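Local coordinates for protein SidF, inhibitor of growth family, member 3 (Legionella pneumophila subsp. pneumophila, PDB 4FYE) that probably removes a phosphate from phosphoinositide lipids, acting as a Legionella phosphoinositide phosphatase, at residues A85-K95 with S163-G174; H708-K718 with F733-K741. The protein carries 1 engineered substitution. One frame throughout, in Å; residues are numbered along the deposited sequence.

Interaction 1: A85-K95 with S163-G174; sequences AAKSLIDKDKK and SGHKLKALDKEG
With CG anti to the backbone N (chi1 -172°) and a bend at chi2, Glu173 reaches with its carboxylate to Ser88, whose OG is likewise anti to N, and to Lys92 on helix 71-92. The setting is a helix-helix packing of the phosphatase domain: the axes of the segments 85-92 and 167-174 cross at 103° and approach to 8.8 Å. Glu173 is a knob in a hole made by Ala85, Ser88, Leu89 and Lys92. One carboxylate oxygen takes two donors. Ser88 OG gives a hydrogen bond of 2.8 Å to the anti lone pair of Glu173 OE2, whereas Lys92 NZ forms a salt bridge with that oxygen from the syn side, 23° out of the carboxylate plane. Two bonds on a single oxygen fix the rotation of the group, and the ammonium probably stabilises its negative charge.

The apolar middle belongs to Leu89. Its CD1 rests on Glu173 CG at 3.5 Å, and its CD2 reaches Leu170 CD2 on the neighbouring turn. Ala86 CA also packs against Leu170 CD2, while Ala85 CB faces Gly174 CA, where the two backbones come nearest.

Leu89 also lays CB over one face of the His165 ring, a CH-pi contact 3.9 Å from the centroid. The imidazole is steadied by its own segment: ND1 donates to Ser163 O, and the ST turn of Ser163 ties His165 N to Ser163 OG. Asp93 lies at the ring edge, its carboxylate nearly coplanar with the imidazole; the same carboxylate makes salt bridges with Arg101 and Lys98 of helix 98-119. From Asp93, OD2 comes within 3.2 Å of His165 CE1.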
loop_
_atom_site.group_PDB
_atom_site.type_symbol
_atom_site.label_atom_id
_atom_site.label_comp_id
_atom_site.label_asym_id
_atom_site.label_seq_id
_atom_site.Cartn_x
_atom_site.Cartn_y
_atom_site.Cartn_z
ATOM N N ALA A 85 12.687 -22.633 -5.902
ATOM C CA ALA A 85 13.618 -21.754 -6.611
ATOM C C ALA A 85 14.806 -22.554 -7.159
ATOM O O ALA A 85 15.227 -22.389 -8.313
ATOM C CB ALA A 85 14.107 -20.677 -5.632
ATOM N N ALA A 86 15.352 -23.428 -6.316
ATOM C CA ALA A 86 16.466 -24.197 -6.721
ATOM C C ALA A 86 16.156 -24.973 -7.958
ATOM O O ALA A 86 17.004 -25.079 -8.816
ATOM C CB ALA A 86 16.957 -25.116 -5.605
ATOM N N LYS A 87 14.947 -25.521 -8.059
ATOM C CA LYS A 87 14.675 -26.503 -9.114
ATOM C C LYS A 87 14.483 -25.759 -10.417
ATOM O O LYS A 87 14.876 -26.227 -11.521
ATOM C CB LYS A 87 13.451 -27.339 -8.780
ATOM C CG LYS A 87 13.762 -28.457 -7.816
ATOM C CD LYS A 87 12.565 -29.362 -7.601
ATOM C CE LYS A 87 12.972 -30.462 -6.660
ATOM N NZ LYS A 87 11.952 -31.522 -6.644
ATOM N N SER A 88 13.906 -24.573 -10.268
ATOM C CA SER A 88 13.673 -23.679 -11.395
ATOM C C SER A 88 15.030 -23.287 -11.999
ATOM O O SER A 88 15.198 -23.386 -13.205
ATOM C CB SER A 88 12.857 -22.468 -10.958
ATOM O OG SER A 88 12.553 -21.661 -12.066
ATOM N N LEU A 89 16.002 -22.938 -11.151
ATOM C CA LEU A 89 17.352 -22.570 -11.618
ATOM C C LEU A 89 18.103 -23.676 -12.299
ATOM O O LEU A 89 18.669 -23.446 -13.382
ATOM C CB LEU A 89 18.224 -21.969 -10.512
ATOM C CG LEU A 89 18.527 -20.464 -10.565
ATOM C CD1 LEU A 89 17.517 -19.665 -11.374
ATOM C CD2 LEU A 89 18.772 -19.837 -9.199
ATOM N N ILE A 90 18.106 -24.874 -11.707
ATOM C CA ILE A 90 18.788 -25.998 -12.388
ATOM C C ILE A 90 18.079 -26.461 -13.666
ATOM O O ILE A 90 18.719 -27.024 -14.548
ATOM C CB ILE A 90 19.236 -27.183 -11.466
ATOM C CG1 ILE A 90 18.071 -28.013 -10.948
ATOM C CG2 ILE A 90 20.066 -26.684 -10.274
ATOM C CD1 ILE A 90 18.259 -28.377 -9.471
ATOM N N ASP A 91 16.774 -26.196 -13.773
ATOM C CA ASP A 91 16.003 -26.515 -14.995
ATOM C C ASP A 91 16.326 -25.556 -16.131
ATOM O O ASP A 91 16.463 -25.973 -17.275
ATOM C CB ASP A 91 14.483 -26.535 -14.756
ATOM C CG ASP A 91 13.959 -27.899 -14.260
ATOM O OD1 ASP A 91 14.757 -28.784 -13.850
ATOM O OD2 ASP A 91 12.717 -28.074 -14.260
ATOM N N LYS A 92 16.481 -24.280 -15.825
ATOM C CA LYS A 92 16.764 -23.356 -16.896
ATOM C C LYS A 92 18.262 -23.164 -17.143
ATOM O O LYS A 92 18.631 -22.372 -18.005
ATOM C CB LYS A 92 16.003 -22.029 -16.717
ATOM C CG LYS A 92 16.721 -20.979 -15.884
ATOM C CD LYS A 92 15.940 -19.677 -15.858
ATOM C CE LYS A 92 14.539 -19.899 -15.317
ATOM N NZ LYS A 92 14.012 -18.599 -14.826
ATOM N N ASP A 93 19.121 -23.911 -16.441
ATOM C CA ASP A 93 20.583 -23.703 -16.552
ATOM C C ASP A 93 21.236 -24.480 -17.703
ATOM O O ASP A 93 20.604 -25.364 -18.285
ATOM C CB ASP A 93 21.335 -23.807 -15.195
ATOM C CG ASP A 93 21.765 -25.242 -14.810
ATOM O OD1 ASP A 93 21.899 -26.138 -15.676
ATOM O OD2 ASP A 93 22.012 -25.458 -13.599
ATOM N N LYS A 94 22.489 -24.152 -18.019
ATOM C CA LYS A 94 23.185 -24.804 -19.129
ATOM C C LYS A 94 23.986 -26.054 -18.770
ATOM O O LYS A 94 24.311 -26.843 -19.671
ATOM C CB LYS A 94 24.019 -23.812 -19.939
ATOM C CG LYS A 94 23.501 -23.684 -21.359
ATOM C CD LYS A 94 22.512 -22.533 -21.562
ATOM C CE LYS A 94 22.062 -22.594 -23.020
ATOM N NZ LYS A 94 21.846 -21.249 -23.628
ATOM N N LYS A 95 24.262 -26.244 -17.477
ATOM C CA LYS A 95 24.947 -27.442 -16.996
ATOM C C LYS A 95 23.999 -28.690 -16.975
ATOM O O LYS A 95 22.794 -28.563 -17.158
ATOM C CB LYS A 95 25.686 -27.175 -15.650
ATOM C CG LYS A 95 26.400 -25.805 -15.525
ATOM C CD LYS A 95 27.392 -25.667 -14.340
ATOM C CE LYS A 95 26.775 -25.563 -12.926
ATOM N NZ LYS A 95 26.027 -24.316 -12.502
ATOM N N SER A 163 23.338 -27.208 -6.038
ATOM C CA SER A 163 22.585 -26.721 -7.198
ATOM C C SER A 163 23.505 -26.033 -8.191
ATOM O O SER A 163 23.160 -25.893 -9.354
ATOM C CB SER A 163 21.465 -25.819 -6.768
ATOM O OG SER A 163 21.937 -24.493 -6.692
ATOM N N GLY A 164 24.707 -25.685 -7.726
ATOM C CA GLY A 164 25.680 -24.902 -8.486
ATOM C C GLY A 164 25.284 -23.432 -8.660
ATOM O O GLY A 164 25.828 -22.748 -9.521
ATOM N N HIS A 165 24.351 -22.928 -7.851
ATOM C CA HIS A 165 23.985 -21.516 -7.965
ATOM C C HIS A 165 24.334 -20.740 -6.751
ATOM O O HIS A 165 24.530 -21.300 -5.672
ATOM C CB HIS A 165 22.529 -21.360 -8.342
ATOM C CG HIS A 165 22.251 -21.715 -9.775
ATOM N ND1 HIS A 165 22.479 -22.960 -10.278
ATOM C CD2 HIS A 165 21.786 -20.933 -10.847
ATOM C CE1 HIS A 165 22.167 -22.973 -11.600
ATOM N NE2 HIS A 165 21.722 -21.740 -11.934
ATOM N N LYS A 166 24.458 -19.435 -6.897
ATOM C CA LYS A 166 24.818 -18.651 -5.719
ATOM C C LYS A 166 23.592 -18.183 -4.914
ATOM O O LYS A 166 22.463 -18.046 -5.426
ATOM C CB LYS A 166 25.766 -17.507 -6.088
ATOM C CG LYS A 166 27.151 -17.982 -6.502
ATOM C CD LYS A 166 27.905 -16.919 -7.295
ATOM C CE LYS A 166 29.395 -16.990 -7.007
ATOM N NZ LYS A 166 29.606 -16.775 -5.545
ATOM N N LEU A 167 23.829 -17.953 -3.639
ATOM C CA LEU A 167 22.789 -17.510 -2.725
ATOM C C LEU A 167 21.923 -16.457 -3.380
ATOM O O LEU A 167 20.706 -16.656 -3.493
ATOM C CB LEU A 167 23.427 -16.978 -1.433
ATOM C CG LEU A 167 23.401 -17.776 -0.123
ATOM C CD1 LEU A 167 22.017 -17.626 0.523
ATOM C CD2 LEU A 167 23.801 -19.234 -0.297
ATOM N N LYS A 168 22.559 -15.375 -3.859
ATOM C CA LYS A 168 21.867 -14.239 -4.533
ATOM C C LYS A 168 21.004 -14.637 -5.717
ATOM O O LYS A 168 19.983 -14.055 -5.974
ATOM C CB LYS A 168 22.850 -13.132 -4.954
ATOM C CG LYS A 168 22.995 -12.046 -3.889
ATOM C CD LYS A 168 23.208 -10.652 -4.485
ATOM C CE LYS A 168 24.683 -10.267 -4.529
ATOM N NZ LYS A 168 25.390 -10.612 -3.256
ATOM N N ALA A 169 21.436 -15.647 -6.437
ATOM C CA ALA A 169 20.702 -16.096 -7.593
ATOM C C ALA A 169 19.397 -16.814 -7.165
ATOM O O ALA A 169 18.320 -16.542 -7.687
ATOM C CB ALA A 169 21.614 -16.982 -8.447
ATOM N N LEU A 170 19.518 -17.720 -6.202
ATOM C CA LEU A 170 18.393 -18.474 -5.659
ATOM C C LEU A 170 17.294 -17.549 -5.169
ATOM O O LEU A 170 16.116 -17.714 -5.498
ATOM C CB LEU A 170 18.891 -19.359 -4.507
ATOM C CG LEU A 170 19.614 -20.579 -5.081
ATOM C CD1 LEU A 170 20.377 -21.320 -4.009
ATOM C CD2 LEU A 170 18.597 -21.490 -5.740
ATOM N N ASP A 171 17.719 -16.554 -4.408
ATOM C CA ASP A 171 16.877 -15.497 -3.879
ATOM C C ASP A 171 16.138 -14.784 -5.001
ATOM O O ASP A 171 14.890 -14.798 -5.069
ATOM C CB ASP A 171 17.807 -14.553 -3.112
ATOM C CG ASP A 171 17.097 -13.336 -2.562
ATOM O OD1 ASP A 171 16.108 -13.489 -1.789
ATOM O OD2 ASP A 171 17.557 -12.220 -2.911
ATOM N N LYS A 172 16.915 -14.219 -5.927
ATOM C CA LYS A 172 16.373 -13.605 -7.137
ATOM C C LYS A 172 15.388 -14.518 -7.831
ATOM O O LYS A 172 14.324 -14.084 -8.217
ATOM C CB LYS A 172 17.505 -13.264 -8.090
ATOM C CG LYS A 172 17.302 -12.004 -8.919
ATOM C CD LYS A 172 18.657 -11.376 -9.269
ATOM C CE LYS A 172 19.245 -10.606 -8.083
ATOM N NZ LYS A 172 20.736 -10.647 -8.037
ATOM N N GLU A 173 15.712 -15.789 -8.008
ATOM C CA GLU A 173 14.716 -16.664 -8.656
ATOM C C GLU A 173 13.445 -16.922 -7.813
ATOM O O GLU A 173 12.368 -17.121 -8.341
ATOM C CB GLU A 173 15.344 -17.989 -9.045
ATOM C CG GLU A 173 14.437 -18.870 -9.876
ATOM C CD GLU A 173 14.185 -18.311 -11.280
ATOM O OE1 GLU A 173 14.670 -17.193 -11.619
ATOM O OE2 GLU A 173 13.497 -19.004 -12.067
ATOM N N GLY A 174 13.583 -16.972 -6.496
ATOM C CA GLY A 174 12.424 -17.233 -5.672
ATOM C C GLY A 174 11.466 -16.062 -5.879
ATOM O O GLY A 174 10.257 -16.269 -6.076
#

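Interaction 2: H708-K718 with F733-K741; sequences HTANTGVSGGK and FGKVANFAK
Lys718 slants over helix 733-741 from CB to its ammonium, where the extended, glycine-containing loop that follows helix 701-712 packs on that helix. Lys718 CB is near Ala737 CB; CG touches Ala737 CB again and Gly734 O at 3.4 Å; CD approaches Asn738 OD1, CE meets that oxygen more closely, and NZ stays 3.6 Å from it. The two side chains cross at about a right angle.

No hydrogen bond joins the segments, and glycines let the backbones close up. Gly716 CA points a C-H at Phe733 O, 3.4 Å away and at an angle of 161°, and Gly734 CA makes a more bent C-H contact with Gly717 O. Ser715 CB packs on Phe733 CE1, while the Ser715 hydroxyl is bonded to Glu74 and Arg38.

Val714 adds apolar contacts, CG2 meeting Phe739 CB at 3.9 Å and CG1 lying near Val736 CG1 and Ala740 CB; the Phe739 side chain also touches Val148 and Leu152 of helix 136-163. His708 probably helps hold the turn. Its ring is sandwiched by Gly716 CA over the centre of one face and Thr712 CG2 over the other, and Ala737 CB lies obliquely to it. In the ring plane, His708 ND1 donates to Val714 O over 2.8 Å, nearly straight at 173°.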
loop_
_atom_site.group_PDB
_atom_site.type_symbol
_atom_site.label_atom_id
_atom_site.label_comp_id
_atom_site.label_asym_id
_atom_site.label_seq_id
_atom_site.Cartn_x
_atom_site.Cartn_y
_atom_site.Cartn_z
ATOM N N HIS A 708 3.478 -11.246 3.660
ATOM C CA HIS A 708 4.932 -11.479 3.744
ATOM C C HIS A 708 5.370 -12.826 3.186
ATOM O O HIS A 708 6.445 -12.964 2.567
ATOM C CB HIS A 708 5.414 -11.302 5.202
ATOM C CG HIS A 708 6.916 -11.046 5.341
ATOM N ND1 HIS A 708 7.862 -12.059 5.303
ATOM C CD2 HIS A 708 7.613 -9.875 5.566
ATOM C CE1 HIS A 708 9.093 -11.532 5.465
ATOM N NE2 HIS A 708 8.946 -10.202 5.665
ATOM N N THR A 709 4.554 -13.849 3.403
ATOM C CA THR A 709 4.871 -15.182 2.909
ATOM C C THR A 709 4.858 -15.205 1.376
ATOM O O THR A 709 5.823 -15.652 0.749
ATOM C CB THR A 709 3.927 -16.229 3.527
ATOM O OG1 THR A 709 4.067 -16.129 4.950
ATOM C CG2 THR A 709 4.320 -17.649 3.099
ATOM N N ALA A 710 3.778 -14.730 0.797
ATOM C CA ALA A 710 3.677 -14.512 -0.664
ATOM C C ALA A 710 4.818 -13.665 -1.250
ATOM O O ALA A 710 5.265 -13.904 -2.360
ATOM C CB ALA A 710 2.344 -13.850 -1.005
ATOM N N ASN A 711 5.308 -12.695 -0.509
ATOM C CA ASN A 711 6.416 -11.940 -1.031
ATOM C C ASN A 711 7.739 -12.560 -0.823
ATOM O O ASN A 711 8.595 -12.329 -1.643
ATOM C CB ASN A 711 6.516 -10.541 -0.424
ATOM C CG ASN A 711 5.619 -9.544 -1.099
ATOM O OD1 ASN A 711 4.959 -9.848 -2.092
ATOM N ND2 ASN A 711 5.560 -8.354 -0.542
ATOM N N THR A 712 7.969 -13.274 0.287
ATOM C CA THR A 712 9.361 -13.714 0.585
ATOM C C THR A 712 9.485 -15.193 0.766
ATOM O O THR A 712 10.585 -15.690 0.790
ATOM C CB THR A 712 10.014 -13.019 1.827
ATOM O OG1 THR A 712 9.342 -13.467 3.024
ATOM C CG2 THR A 712 9.915 -11.418 1.717
ATOM N N GLY A 713 8.383 -15.933 0.835
ATOM C CA GLY A 713 8.539 -17.337 1.204
ATOM C C GLY A 713 8.401 -17.703 2.694
ATOM O O GLY A 713 8.187 -18.875 3.002
ATOM N N VAL A 714 8.380 -16.710 3.595
ATOM C CA VAL A 714 8.341 -16.923 5.055
ATOM C C VAL A 714 7.457 -15.832 5.714
ATOM O O VAL A 714 7.184 -14.769 5.135
ATOM C CB VAL A 714 9.823 -16.900 5.427
ATOM C CG1 VAL A 714 10.323 -15.637 6.129
ATOM C CG2 VAL A 714 10.378 -18.240 5.796
ATOM N N SER A 715 6.944 -16.044 6.911
ATOM C CA SER A 715 6.135 -14.936 7.483
ATOM C C SER A 715 6.987 -13.739 7.930
ATOM O O SER A 715 8.241 -13.764 7.922
ATOM C CB SER A 715 5.232 -15.392 8.611
ATOM O OG SER A 715 4.358 -16.427 8.180
ATOM N N GLY A 716 6.299 -12.669 8.296
ATOM C CA GLY A 716 6.993 -11.530 8.796
ATOM C C GLY A 716 6.107 -10.292 8.775
ATOM O O GLY A 716 4.894 -10.361 8.920
ATOM N N GLY A 717 6.778 -9.235 8.322
ATOM C CA GLY A 717 6.732 -7.959 8.863
ATOM C C GLY A 717 7.878 -7.949 9.860
ATOM O O GLY A 717 7.818 -8.666 10.847
ATOM N N LYS A 718 8.857 -7.093 9.649
ATOM C CA LYS A 718 9.997 -6.940 10.553
ATOM C C LYS A 718 10.123 -5.555 11.191
ATOM O O LYS A 718 11.198 -5.219 11.673
ATOM C CB LYS A 718 11.295 -7.118 9.743
ATOM C CG LYS A 718 12.292 -7.983 10.445
ATOM C CD LYS A 718 13.656 -7.321 10.520
ATOM C CE LYS A 718 14.492 -7.912 11.657
ATOM N NZ LYS A 718 15.788 -7.186 11.839
ATOM N N PHE A 733 6.723 -11.967 14.788
ATOM C CA PHE A 733 6.805 -12.225 13.360
ATOM C C PHE A 733 8.062 -11.632 12.727
ATOM O O PHE A 733 8.529 -12.174 11.715
ATOM C CB PHE A 733 5.498 -11.876 12.584
ATOM C CG PHE A 733 4.556 -13.067 12.441
ATOM C CD1 PHE A 733 5.002 -14.247 11.879
ATOM C CD2 PHE A 733 3.236 -12.998 12.867
ATOM C CE1 PHE A 733 4.165 -15.351 11.726
ATOM C CE2 PHE A 733 2.378 -14.095 12.711
ATOM C CZ PHE A 733 2.847 -15.280 12.145
ATOM N N GLY A 734 8.644 -10.576 13.330
ATOM C CA GLY A 734 9.911 -10.016 12.822
ATOM C C GLY A 734 11.078 -10.986 12.817
ATOM O O GLY A 734 11.851 -11.038 11.858
ATOM N N LYS A 735 11.177 -11.801 13.855
ATOM C CA LYS A 735 12.237 -12.818 13.987
ATOM C C LYS A 735 12.083 -13.928 12.974
ATOM O O LYS A 735 13.054 -14.473 12.528
ATOM C CB LYS A 735 12.240 -13.463 15.395
ATOM C CG LYS A 735 12.135 -12.530 16.577
ATOM C CD LYS A 735 13.397 -11.691 16.738
ATOM C CE LYS A 735 13.077 -10.437 17.573
ATOM N NZ LYS A 735 14.132 -9.373 17.447
ATOM N N VAL A 736 10.867 -14.271 12.600
ATOM C CA VAL A 736 10.722 -15.209 11.530
ATOM C C VAL A 736 11.134 -14.552 10.216
ATOM O O VAL A 736 11.799 -15.181 9.377
ATOM C CB VAL A 736 9.267 -15.656 11.428
ATOM C CG1 VAL A 736 9.084 -16.436 10.150
ATOM C CG2 VAL A 736 8.959 -16.563 12.584
ATOM N N ALA A 737 10.709 -13.308 10.012
ATOM C CA ALA A 737 11.128 -12.555 8.811
ATOM C C ALA A 737 12.631 -12.657 8.574
ATOM O O ALA A 737 13.054 -12.812 7.427
ATOM C CB ALA A 737 10.735 -11.074 8.866
ATOM N N ASN A 738 13.439 -12.586 9.623
ATOM C CA ASN A 738 14.884 -12.856 9.418
ATOM C C ASN A 738 15.206 -14.000 8.501
ATOM O O ASN A 738 16.137 -13.883 7.743
ATOM C CB ASN A 738 15.592 -12.991 10.745
ATOM C CG ASN A 738 15.623 -11.660 11.479
ATOM O OD1 ASN A 738 15.628 -10.598 10.826
ATOM N ND2 ASN A 738 15.599 -11.688 12.813
ATOM N N PHE A 739 14.459 -15.090 8.560
ATOM C CA PHE A 739 14.763 -16.251 7.740
ATOM C C PHE A 739 15.049 -15.871 6.297
ATOM O O PHE A 739 15.918 -16.446 5.660
ATOM C CB PHE A 739 13.624 -17.264 7.785
ATOM C CG PHE A 739 13.552 -18.042 9.060
ATOM C CD1 PHE A 739 14.414 -17.776 10.097
ATOM C CD2 PHE A 739 12.611 -19.035 9.218
ATOM C CE1 PHE A 739 14.342 -18.487 11.273
ATOM C CE2 PHE A 739 12.534 -19.752 10.390
ATOM C CZ PHE A 739 13.403 -19.478 11.419
ATOM N N ALA A 740 14.304 -14.904 5.784
ATOM C CA ALA A 740 14.445 -14.458 4.407
ATOM C C ALA A 740 15.816 -13.860 4.138
ATOM O O ALA A 740 16.375 -14.020 3.065
ATOM C CB ALA A 740 13.359 -13.459 4.066
ATOM N N LYS A 741 16.325 -13.124 5.110
ATOM C CA LYS A 741 17.633 -12.494 5.016
ATOM C C LYS A 741 18.852 -13.417 4.934
ATOM O O LYS A 741 19.806 -13.107 4.231
ATOM C CB LYS A 741 17.816 -11.473 6.137
ATOM C CG LYS A 741 17.108 -10.159 5.875
ATOM C CD LYS A 741 16.806 -9.434 7.170
ATOM C CE LYS A 741 18.080 -9.099 7.918
ATOM N NZ LYS A 741 18.411 -10.120 8.947
#

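Overall arrangement
Interaction 1 comes first along the chain and is complete before interaction 2 begins; both fall within the phosphatase family's part of the protein, on the same side of its centre. Their centres are 21 Å apart, and their nearest atoms about 5 Å, without touching. Helix 71-92 links them: its C-terminal part holds residues 85-92, while Glu74, Tyr78 and Asn81, on earlier turns, meet interaction 2. Helix 136-163 also serves both, contacting Ala86 and Leu167 in the first and Lys735 and Phe739 in the second. Thus two helices of the N-terminal part pack against the last modelled helix, 733-741. From contact centre to chain centre, interaction 1 lies 30 Å out, interaction 2 17 Å.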